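Local coordinates for designed helical repeat protein (Synthetic construct, PDB 5CWQ) that has no known natural function, being a de novo designed repeat protein whose paired helices stack into a compact all-helical solenoid, at residues A[34-37]-A[38-42]; A[91-94]-A[95-99]. All coordinates share one frame; numbering follows the deposited sequence.

How the contacts relate
Both contacts lie in the first turns of a helix: contact 1 opens helix 33-57 and contact 2 opens helix 90-114, with helix 60-86 between them along the chain. Their centres lie about 8 Å apart because the two helices pack side by side, and the segments meet directly. Lys34 NZ forms a salt bridge to Glu91 OE2 at 3.0 Å, while Ala37 CB rests 3.8 Å from Leu95 CB and Ile41 reaches the backbone of Leu95. The residues of contact 2 sit 57 positions after their counterparts in contact 1, so the pair displays equivalent segments of a repeating helical architecture, joined by a polar link beside an apolar seam.

Contact 1 (A[34-37]-A[38-42]); sequences KELA and EALIE
Lys34 and Glu38, one helical turn apart, run their chains at a slant to each other, and the nearest meeting of the two side chains is lysine methylene against carboxylate: Lys34 CE is 3.6 Å from Glu38 OE2. The charged ends stay further apart, with 4.7 Å between Lys34 NZ and Glu38 OE2; the ammonium group instead makes a salt bridge with Glu91 on helix 90-114. Glu38 CG is anti to its own carbonyl carbon (chi1 -74°), which folds the chain back over the preceding turn and sets CG 3.2 Å from Lys34 O. An alanine in place of Glu38 removes the chain lying against the Lys34 methylenes, which would probably be freer to turn, and the lysine charge is likely to be left without this second negative neighbour. Glu35 and Glu42 form salt bridges with Arg30 and Arg23.

Among the apolar side chains, Leu36 CD1 approaches Leu40 CG at 4.3 Å, two leucines in step one turn apart, and both also touch Val80 of helix 60-86. Ala37 and Ile41 face helix 90-114, where Ile41 also meets Ala99.

Four backbone bonds tie the segments together, each from an amide to the carbonyl four residues earlier. Glu38 N gives to Lys34 O at 3.0 Å, and Ile41 N closes the series on Ala37 O at 3.1 Å. The Ile41 side chain lies over that same carbonyl, CG1 3.4 Å from Ala37 O.

Charge and apolar packing thus share the side toward helix 90-114, where the lysine's ion pair lies beside the alanine and isoleucine contacts; Leu36 and Leu40 face helix 60-86, and Glu38 rests against lysine methylenes.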
# COMPACT_ATOMS: atom_id res chain seq x y z
N LYS A 34 5.46 -14.22 -9.81
CA LYS A 34 6.09 -12.91 -9.77
C LYS A 34 5.40 -11.94 -10.71
O LYS A 34 5.12 -10.79 -10.35
CB LYS A 34 7.58 -13.01 -10.12
CG LYS A 34 8.28 -11.66 -10.17
CD LYS A 34 9.79 -11.81 -10.26
CE LYS A 34 10.47 -10.46 -10.31
NZ LYS A 34 11.95 -10.58 -10.27
N GLU A 35 5.11 -12.39 -11.93
CA GLU A 35 4.39 -11.58 -12.90
C GLU A 35 2.96 -11.36 -12.44
O GLU A 35 2.38 -10.30 -12.66
CB GLU A 35 4.41 -12.23 -14.28
CG GLU A 35 5.76 -12.15 -14.98
CD GLU A 35 5.70 -12.65 -16.41
OE1 GLU A 35 4.66 -13.22 -16.80
OE2 GLU A 35 6.70 -12.47 -17.14
N LEU A 36 2.39 -12.37 -11.80
CA LEU A 36 1.04 -12.28 -11.26
C LEU A 36 0.99 -11.23 -10.16
O LEU A 36 0.10 -10.38 -10.13
CB LEU A 36 0.59 -13.65 -10.73
CG LEU A 36 -0.73 -13.70 -9.95
CD1 LEU A 36 -1.87 -13.13 -10.77
CD2 LEU A 36 -1.04 -15.13 -9.54
N ALA A 37 1.97 -11.29 -9.25
CA ALA A 37 2.06 -10.35 -8.15
C ALA A 37 2.25 -8.92 -8.65
O ALA A 37 1.65 -7.99 -8.12
CB ALA A 37 3.21 -10.74 -7.22
N GLU A 38 3.09 -8.76 -9.66
CA GLU A 38 3.34 -7.45 -10.25
C GLU A 38 2.08 -6.90 -10.91
O GLU A 38 1.82 -5.70 -10.87
CB GLU A 38 4.48 -7.52 -11.26
CG GLU A 38 5.85 -7.67 -10.61
CD GLU A 38 6.95 -7.97 -11.61
OE1 GLU A 38 6.63 -8.26 -12.78
OE2 GLU A 38 8.14 -7.92 -11.22
N ALA A 39 1.31 -7.79 -11.53
CA ALA A 39 0.06 -7.40 -12.18
C ALA A 39 -0.96 -6.95 -11.14
O ALA A 39 -1.73 -6.02 -11.38
CB ALA A 39 -0.48 -8.55 -13.00
N LEU A 40 -0.97 -7.60 -9.99
CA LEU A 40 -1.91 -7.27 -8.92
C LEU A 40 -1.57 -5.92 -8.30
O LEU A 40 -2.46 -5.20 -7.85
CB LEU A 40 -1.91 -8.36 -7.85
CG LEU A 40 -2.53 -9.70 -8.26
CD1 LEU A 40 -2.35 -10.75 -7.17
CD2 LEU A 40 -4.01 -9.55 -8.61
N ILE A 41 -0.28 -5.57 -8.28
CA ILE A 41 0.14 -4.24 -7.84
C ILE A 41 -0.42 -3.19 -8.80
O ILE A 41 -0.86 -2.13 -8.37
CB ILE A 41 1.68 -4.11 -7.79
CG1 ILE A 41 2.24 -5.00 -6.68
CG2 ILE A 41 2.10 -2.66 -7.55
CD1 ILE A 41 3.75 -5.13 -6.70
N GLU A 42 -0.41 -3.50 -10.09
CA GLU A 42 -0.93 -2.59 -11.10
C GLU A 42 -2.44 -2.45 -10.96
O GLU A 42 -2.98 -1.35 -11.11
CB GLU A 42 -0.56 -3.08 -12.50
CG GLU A 42 0.93 -3.08 -12.77
CD GLU A 42 1.30 -3.82 -14.04
OE1 GLU A 42 2.48 -4.21 -14.18
OE2 GLU A 42 0.42 -4.01 -14.90

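Contact 2 (A[91-94]-A[95-99]); sequences EVLA and LALIA
Leu95 N bonds to Glu91 O at 3.0 Å, the first of four successive alpha-helical i to i+4 bonds; the next three run from Ala96 to Val92, Leu97 to Leu93 and Ile98 to Ala94. The first is the straightest, with 160° at the hydrogen.

On the side chains, Leu95 CG stands beside its own backbone N (chi1 -68°), and from there CD1 reaches to 3.5 Å from Glu91 O. The same methyl comes within 4.3 Å of Glu91 CG, methyl against methylene. The Glu91 carboxylate itself is engaged by Lys34 of helix 33-57. Leu93 and Leu97 repeat the one-turn spacing on another side, Leu93 CG meeting Leu97 CD1 at 4.2 Å, and both pack on Val137 of helix 117-144. Ile98 places CG1 3.3 Å from Ala94 O. Val92 touches both helix 33-57 and helix 60-86, whereas Ala94, Leu95 and Ile98 all reach Leu152 of helix 147-171.

Apolar contacts with several helices at once mark this as an interior segment of a stacked helical-repeat array, in which small alanines and branched aliphatic residues fill the layers between neighbouring helices.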
# COMPACT_ATOMS: atom_id res chain seq x y z
N GLU A 91 10.62 -12.79 -2.50
CA GLU A 91 10.46 -11.66 -3.40
C GLU A 91 9.01 -11.53 -3.85
O GLU A 91 8.43 -10.44 -3.80
CB GLU A 91 11.36 -11.79 -4.63
CG GLU A 91 11.31 -10.58 -5.56
CD GLU A 91 12.13 -10.76 -6.82
OE1 GLU A 91 12.43 -11.92 -7.18
OE2 GLU A 91 12.47 -9.74 -7.45
N VAL A 92 8.42 -12.64 -4.28
CA VAL A 92 7.02 -12.66 -4.69
C VAL A 92 6.13 -12.33 -3.49
O VAL A 92 5.13 -11.62 -3.64
CB VAL A 92 6.63 -14.03 -5.27
CG1 VAL A 92 5.14 -14.09 -5.60
CG2 VAL A 92 7.46 -14.33 -6.52
N LEU A 93 6.49 -12.84 -2.32
CA LEU A 93 5.74 -12.54 -1.10
C LEU A 93 5.70 -11.04 -0.86
O LEU A 93 4.63 -10.48 -0.62
CB LEU A 93 6.36 -13.25 0.11
CG LEU A 93 5.76 -12.92 1.48
CD1 LEU A 93 4.26 -13.23 1.52
CD2 LEU A 93 6.50 -13.68 2.58
N ALA A 94 6.86 -10.40 -0.94
CA ALA A 94 6.96 -8.96 -0.70
C ALA A 94 6.12 -8.19 -1.71
O ALA A 94 5.43 -7.23 -1.35
CB ALA A 94 8.41 -8.51 -0.76
N LEU A 95 6.17 -8.62 -2.97
CA LEU A 95 5.38 -7.99 -4.02
C LEU A 95 3.88 -8.14 -3.75
O LEU A 95 3.11 -7.21 -3.96
CB LEU A 95 5.73 -8.59 -5.39
CG LEU A 95 7.14 -8.27 -5.89
CD1 LEU A 95 7.54 -9.23 -7.01
CD2 LEU A 95 7.23 -6.83 -6.36
N ALA A 96 3.48 -9.32 -3.29
CA ALA A 96 2.08 -9.57 -2.96
C ALA A 96 1.63 -8.67 -1.82
O ALA A 96 0.51 -8.16 -1.82
CB ALA A 96 1.88 -11.03 -2.59
N LEU A 97 2.51 -8.46 -0.84
CA LEU A 97 2.19 -7.62 0.31
C LEU A 97 2.03 -6.16 -0.11
O LEU A 97 1.23 -5.43 0.47
CB LEU A 97 3.27 -7.75 1.38
CG LEU A 97 3.34 -9.11 2.09
CD1 LEU A 97 4.54 -9.17 3.02
CD2 LEU A 97 2.06 -9.40 2.87
N ILE A 98 2.80 -5.74 -1.11
CA ILE A 98 2.65 -4.39 -1.65
C ILE A 98 1.27 -4.25 -2.27
O ILE A 98 0.59 -3.24 -2.07
CB ILE A 98 3.75 -4.07 -2.70
CG1 ILE A 98 5.12 -3.98 -2.02
CG2 ILE A 98 3.45 -2.75 -3.44
CD1 ILE A 98 6.29 -3.95 -3.00
N ALA A 99 0.84 -5.26 -3.02
CA ALA A 99 -0.48 -5.24 -3.64
C ALA A 99 -1.57 -5.19 -2.57
O ALA A 99 -2.54 -4.45 -2.69
CB ALA A 99 -0.68 -6.45 -4.54